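Local structure of probable transcriptional regulatory protein, Rv1404 (Mycobacterium tuberculosis, 2NYX) at residues D81-G85 and A86-D90; G58-L62 and A63-T67. The protein probably binds DNA as a transcriptional regulator of the MarR family, with a winged helix-turn-helix in each subunit of a dimer. All coordinates share one frame; numbering follows the deposited sequence.

Contact 1 of 2, residues D81-G85 and A86-D90; sequences DRLVG and AELID
Leu-83 O, near the C-terminal end of helix 73-85, takes the N-H of Leu-88 at 2.9 Å in a bond lying almost on the line of the carbonyl, and a weak second one from Ile-89 N. Nested inside it, Glu-87 N donates to Val-84 O at 3.1 Å, but from well above the carbonyl plane, 64° out of it. These 6→1 and 5→2 bonds form a Schellman motif, with Glu-87 at the C-prime position in a left-handed backbone conformation (phi 58°). Ala-86 N still makes a helix-type bond to Arg-82 O, although Ala-86 is the first residue to depart from helical backbone angles.

The apolar contacts follow from this reversal, which folds residues 88-89 back beside the last turn. Leu-83 is shared between two partners: its CD2 meets Leu-88 CD1 at 3.7 Å, while its CB and CD1 both touch the CD1 end of Ile-89, the two side chains running at a slant to each other. The other branch of Ile-89, CG2, lies anti to the backbone N (CG1 chi1 -70°) and meets Val-84 CG2 at 3.8 Å, roughly at a right angle. Val-84 also gives a CA-H...O contact from its CA to Ile-89 O at 3.4 Å.

The turn thus delivers the chain from the presumed recognition helix into strand 89-92 of the wing; Asp-90 pairs through its backbone with Ala-104 of strand 102-105, and Leu-88, just before the strand, with Thr-106. Leu-83 and Ile-89 pack on Leu-51 of helix 45-57, and Leu-88 rests on Val-112 of helix 107-128.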
ATOM      1  N   ASP B  81      -1.344   3.412  20.135  1.00 35.28           N
ATOM      2  CA  ASP B  81      -2.142   2.857  21.231  1.00 34.74           C
ATOM      3  C   ASP B  81      -2.744   1.495  20.877  1.00 34.10           C
ATOM      4  O   ASP B  81      -2.689   0.557  21.679  1.00 34.40           O
ATOM      5  CB  ASP B  81      -3.269   3.813  21.636  1.00 34.91           C
ATOM      6  CG  ASP B  81      -2.768   5.056  22.344  1.00 35.73           C
ATOM      7  OD1 ASP B  81      -1.690   5.007  22.980  1.00 36.79           O
ATOM      8  OD2 ASP B  81      -3.472   6.092  22.271  1.00 36.62           O
ATOM      9  N   ARG B  82      -3.317   1.401  19.680  1.00 32.98           N
ATOM     10  CA  ARG B  82      -3.939   0.176  19.194  1.00 32.21           C
ATOM     11  C   ARG B  82      -2.916  -0.935  19.036  1.00 31.06           C
ATOM     12  O   ARG B  82      -3.149  -2.074  19.436  1.00 30.75           O
ATOM     13  CB  ARG B  82      -4.650   0.422  17.858  1.00 32.37           C
ATOM     14  CG  ARG B  82      -5.933   1.204  17.990  1.00 34.38           C
ATOM     15  CD  ARG B  82      -6.742   1.221  16.696  1.00 39.27           C
ATOM     16  NE  ARG B  82      -7.719   2.314  16.712  1.00 42.20           N
ATOM     17  CZ  ARG B  82      -7.543   3.499  16.125  1.00 43.52           C
ATOM     18  NH1 ARG B  82      -6.425   3.758  15.444  1.00 44.57           N
ATOM     19  NH2 ARG B  82      -8.488   4.430  16.215  1.00 43.21           N
ATOM     20  N   LEU B  83      -1.778  -0.595  18.446  1.00 29.90           N
ATOM     21  CA  LEU B  83      -0.720  -1.571  18.219  1.00 28.78           C
ATOM     22  C   LEU B  83      -0.070  -2.004  19.527  1.00 27.82           C
ATOM     23  O   LEU B  83       0.425  -3.131  19.648  1.00 27.22           O
ATOM     24  CB  LEU B  83       0.314  -1.033  17.223  1.00 28.63           C
ATOM     25  CG  LEU B  83      -0.186  -0.889  15.791  1.00 28.68           C
ATOM     26  CD1 LEU B  83       0.907  -0.375  14.874  1.00 29.75           C
ATOM     27  CD2 LEU B  83      -0.744  -2.197  15.269  1.00 29.55           C
ATOM     28  N   VAL B  84      -0.090  -1.106  20.508  1.00 27.04           N
ATOM     29  CA  VAL B  84       0.307  -1.453  21.872  1.00 26.44           C
ATOM     30  C   VAL B  84      -0.684  -2.459  22.463  1.00 25.84           C
ATOM     31  O   VAL B  84      -0.284  -3.468  23.034  1.00 25.67           O
ATOM     32  CB  VAL B  84       0.460  -0.213  22.760  1.00 26.20           C
ATOM     33  CG1 VAL B  84       0.557  -0.609  24.216  1.00 25.94           C
ATOM     34  CG2 VAL B  84       1.693   0.566  22.336  1.00 26.69           C
ATOM     35  N   GLY B  85      -1.972  -2.178  22.283  1.00 25.34           N
ATOM     36  CA  GLY B  85      -3.042  -3.067  22.701  1.00 24.99           C
ATOM     37  C   GLY B  85      -2.952  -4.442  22.073  1.00 24.94           C
ATOM     38  O   GLY B  85      -3.346  -5.418  22.687  1.00 25.26           O
ATOM     39  N   ALA B  86      -2.433  -4.521  20.852  1.00 25.05           N
ATOM     40  CA  ALA B  86      -2.306  -5.788  20.137  1.00 25.14           C
ATOM     41  C   ALA B  86      -0.925  -6.444  20.304  1.00 25.56           C
ATOM     42  O   ALA B  86      -0.577  -7.352  19.562  1.00 25.47           O
ATOM     43  CB  ALA B  86      -2.643  -5.593  18.666  1.00 25.15           C
ATOM     44  N   GLU B  87      -0.165  -5.987  21.300  1.00 26.33           N
ATOM     45  CA  GLU B  87       1.170  -6.522  21.653  1.00 27.05           C
ATOM     46  C   GLU B  87       2.205  -6.473  20.534  1.00 26.64           C
ATOM     47  O   GLU B  87       3.133  -7.268  20.522  1.00 26.54           O
ATOM     48  CB  GLU B  87       1.097  -7.956  22.204  1.00 27.59           C
ATOM     49  CG  GLU B  87       0.676  -8.088  23.649  1.00 30.20           C
ATOM     50  CD  GLU B  87      -0.823  -8.272  23.796  1.00 34.04           C
ATOM     51  OE1 GLU B  87      -1.252  -9.322  24.341  1.00 34.87           O
ATOM     52  OE2 GLU B  87      -1.571  -7.370  23.357  1.00 34.78           O
ATOM     53  N   LEU B  88       2.055  -5.542  19.604  1.00 26.62           N
ATOM     54  CA  LEU B  88       3.022  -5.396  18.515  1.00 26.53           C
ATOM     55  C   LEU B  88       4.047  -4.289  18.796  1.00 26.71           C
ATOM     56  O   LEU B  88       5.111  -4.239  18.173  1.00 26.30           O
ATOM     57  CB  LEU B  88       2.292  -5.181  17.178  1.00 26.39           C
ATOM     58  CG  LEU B  88       1.274  -6.271  16.798  1.00 25.83           C
ATOM     59  CD1 LEU B  88       0.248  -5.768  15.806  1.00 27.23           C
ATOM     60  CD2 LEU B  88       1.949  -7.495  16.257  1.00 25.39           C
ATOM     61  N   ILE B  89       3.722  -3.424  19.757  1.00 27.58           N
ATOM     62  CA  ILE B  89       4.569  -2.286  20.144  1.00 28.13           C
ATOM     63  C   ILE B  89       4.634  -2.121  21.669  1.00 28.63           C
ATOM     64  O   ILE B  89       3.619  -2.225  22.361  1.00 28.57           O
ATOM     65  CB  ILE B  89       4.089  -0.971  19.464  1.00 27.98           C
ATOM     66  CG1 ILE B  89       4.376  -1.020  17.965  1.00 28.22           C
ATOM     67  CG2 ILE B  89       4.750   0.256  20.072  1.00 27.83           C
ATOM     68  CD1 ILE B  89       3.801   0.134  17.186  1.00 30.17           C
ATOM     69  N   ASP B  90       5.847  -1.891  22.172  1.00 29.36           N
ATOM     70  CA  ASP B  90       6.094  -1.497  23.551  1.00 30.05           C
ATOM     71  C   ASP B  90       6.400  -0.002  23.639  1.00 30.35           C
ATOM     72  O   ASP B  90       7.019   0.566  22.737  1.00 30.19           O
ATOM     73  CB  ASP B  90       7.292  -2.261  24.098  1.00 30.50           C
ATOM     74  CG  ASP B  90       6.912  -3.583  24.758  1.00 32.82           C
ATOM     75  OD1 ASP B  90       5.777  -3.709  25.286  1.00 35.05           O
ATOM     76  OD2 ASP B  90       7.775  -4.495  24.776  1.00 35.42           O
TER

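Contact 2 of 2, residues G58-L62 and A63-T67; sequences GPINL and ATLAT
Asn-61 OD1 is gripped by two donors of Thr-64, the hydroxyl OG1 at 2.7 Å and the backbone N at 3.0 Å, which arrive from opposite faces of the carboxamide plane. Asn-61 is the N-cap of helix 62-69. Its CG lies between the backbone N and the carbonyl carbon (chi1 73°), a torsion that turns OD1 back over the first helical turn. Thr-64 OG1 stands beside its own backbone N (chi1 -55°), which lets hydroxyl and amide converge on one oxygen. The other end of the amide is held by Glu-100, whose OE2 accepts from Asn-61 ND2; with both ends bonded, the rotation of the group is well defined.

Regular helix bonds begin at once: Leu-65 N donates to Asn-61 O at 3.0 Å, and Ala-66 N to Leu-62 O at 2.9 Å with a nearly straight N-H (173°). Further along, Thr-67 OG1 donates to Ala-63 O.

The apolar contacts are looser: Ile-60 CD1 lies 3.8 Å from Leu-65 CA and 4.1 Å from Leu-65 CG, and Ile-60 CG2 is 4.1 Å from Thr-64 CG2.

Residues 58-67 lead from the short, weakly bonded strand 60-61, where Ile-60 bonds through its backbone to Ala-103 of strand 102-105, into helix 62-69, the first helix of the probable helix-turn-helix. Ile-60 packs on Leu-54 of helix 45-57, while Leu-65 reaches Thr-50 on that helix and Thr-76 and Val-80 of helix 73-85.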
ATOM      1  N   GLY B  58      14.451   1.922  14.739  1.00 27.39           N
ATOM      2  CA  GLY B  58      14.676   1.575  16.126  1.00 27.01           C
ATOM      3  C   GLY B  58      13.602   2.247  16.939  1.00 26.64           C
ATOM      4  O   GLY B  58      12.560   2.608  16.389  1.00 26.95           O
ATOM      5  N   PRO B  59      13.824   2.388  18.260  1.00 26.14           N
ATOM      6  CA  PRO B  59      12.899   3.149  19.081  1.00 25.70           C
ATOM      7  C   PRO B  59      12.985   4.633  18.763  1.00 25.20           C
ATOM      8  O   PRO B  59      14.081   5.187  18.691  1.00 24.91           O
ATOM      9  CB  PRO B  59      13.370   2.855  20.513  1.00 25.49           C
ATOM     10  CG  PRO B  59      14.207   1.626  20.383  1.00 26.02           C
ATOM     11  CD  PRO B  59      14.894   1.807  19.076  1.00 25.98           C
ATOM     12  N   ILE B  60      11.819   5.237  18.538  1.00 24.82           N
ATOM     13  CA  ILE B  60      11.664   6.667  18.269  1.00 24.70           C
ATOM     14  C   ILE B  60      10.393   7.176  18.933  1.00 24.73           C
ATOM     15  O   ILE B  60       9.484   6.391  19.237  1.00 24.65           O
ATOM     16  CB  ILE B  60      11.557   6.986  16.773  1.00 24.60           C
ATOM     17  CG1 ILE B  60      10.462   6.136  16.110  1.00 25.15           C
ATOM     18  CG2 ILE B  60      12.899   6.860  16.099  1.00 24.87           C
ATOM     19  CD1 ILE B  60      10.149   6.516  14.665  1.00 24.98           C
ATOM     20  N   ASN B  61      10.329   8.489  19.146  1.00 24.46           N
ATOM     21  CA  ASN B  61       9.181   9.101  19.792  1.00 24.16           C
ATOM     22  C   ASN B  61       8.047   9.340  18.801  1.00 24.09           C
ATOM     23  O   ASN B  61       8.227   9.156  17.599  1.00 24.21           O
ATOM     24  CB  ASN B  61       9.590  10.379  20.545  1.00 24.29           C
ATOM     25  CG  ASN B  61       9.912  11.541  19.629  1.00 24.15           C
ATOM     26  OD1 ASN B  61       9.952  11.415  18.404  1.00 24.40           O
ATOM     27  ND2 ASN B  61      10.127  12.697  20.230  1.00 24.61           N
ATOM     28  N   LEU B  62       6.880   9.723  19.308  1.00 24.09           N
ATOM     29  CA  LEU B  62       5.707   9.948  18.468  1.00 24.33           C
ATOM     30  C   LEU B  62       5.877  11.024  17.396  1.00 23.90           C
ATOM     31  O   LEU B  62       5.418  10.839  16.275  1.00 23.96           O
ATOM     32  CB  LEU B  62       4.468  10.228  19.321  1.00 24.34           C
ATOM     33  CG  LEU B  62       3.482   9.073  19.560  1.00 25.38           C
ATOM     34  CD1 LEU B  62       4.180   7.697  19.752  1.00 25.90           C
ATOM     35  CD2 LEU B  62       2.559   9.403  20.755  1.00 25.01           C
ATOM     36  N   ALA B  63       6.544  12.127  17.724  1.00 23.58           N
ATOM     37  CA  ALA B  63       6.747  13.205  16.748  1.00 23.67           C
ATOM     38  C   ALA B  63       7.533  12.724  15.534  1.00 23.62           C
ATOM     39  O   ALA B  63       7.203  13.072  14.396  1.00 23.51           O
ATOM     40  CB  ALA B  63       7.429  14.429  17.392  1.00 23.55           C
ATOM     41  N   THR B  64       8.567  11.922  15.788  1.00 23.68           N
ATOM     42  CA  THR B  64       9.406  11.382  14.732  1.00 23.65           C
ATOM     43  C   THR B  64       8.621  10.352  13.931  1.00 24.09           C
ATOM     44  O   THR B  64       8.738  10.299  12.708  1.00 24.33           O
ATOM     45  CB  THR B  64      10.709  10.756  15.297  1.00 24.00           C
ATOM     46  OG1 THR B  64      11.408  11.721  16.103  1.00 22.78           O
ATOM     47  CG2 THR B  64      11.627  10.260  14.166  1.00 23.55           C
ATOM     48  N   LEU B  65       7.807   9.550  14.618  1.00 24.20           N
ATOM     49  CA  LEU B  65       7.002   8.524  13.959  1.00 24.25           C
ATOM     50  C   LEU B  65       6.033   9.167  12.989  1.00 24.25           C
ATOM     51  O   LEU B  65       5.969   8.775  11.829  1.00 24.43           O
ATOM     52  CB  LEU B  65       6.218   7.682  14.974  1.00 24.35           C
ATOM     53  CG  LEU B  65       6.057   6.165  14.771  1.00 24.76           C
ATOM     54  CD1 LEU B  65       4.793   5.706  15.418  1.00 25.67           C
ATOM     55  CD2 LEU B  65       6.025   5.721  13.329  1.00 24.53           C
ATOM     56  N   ALA B  66       5.289  10.157  13.476  1.00 24.18           N
ATOM     57  CA  ALA B  66       4.302  10.883  12.681  1.00 24.23           C
ATOM     58  C   ALA B  66       4.899  11.549  11.448  1.00 24.32           C
ATOM     59  O   ALA B  66       4.249  11.620  10.403  1.00 24.34           O
ATOM     60  CB  ALA B  66       3.597  11.924  13.536  1.00 24.14           C
ATOM     61  N   THR B  67       6.126  12.045  11.578  1.00 24.18           N
ATOM     62  CA  THR B  67       6.787  12.745  10.484  1.00 24.20           C
ATOM     63  C   THR B  67       7.217  11.759   9.421  1.00 24.21           C
ATOM     64  O   THR B  67       7.024  12.012   8.230  1.00 24.69           O
ATOM     65  CB  THR B  67       7.977  13.587  10.981  1.00 24.20           C
ATOM     66  OG1 THR B  67       7.502  14.517  11.957  1.00 23.68           O
ATOM     67  CG2 THR B  67       8.610  14.359   9.845  1.00 23.78           C
TER

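How the contacts relate
Contact 2 starts helix 62-69 and contact 1 ends helix 73-85, so the two bracket the helix-turn-helix unit of this MarR-type fold. Their centres lie 15 Å apart and their nearest atoms about 6 Å, without touching. Strand 102-105 links them, pairing with strand 60-61 from contact 2 and with strand 89-92 from contact 1. Helix 45-57 backs both, and its Leu-54 meets Ile-60 as well as Ile-89. The N-cap sits where strand 60-61 passes into the first helix, and the Schellman motif where the second helix turns toward strand 89-92. In MarR relatives, the second helix and the wing contact DNA, consistent with a similar role here.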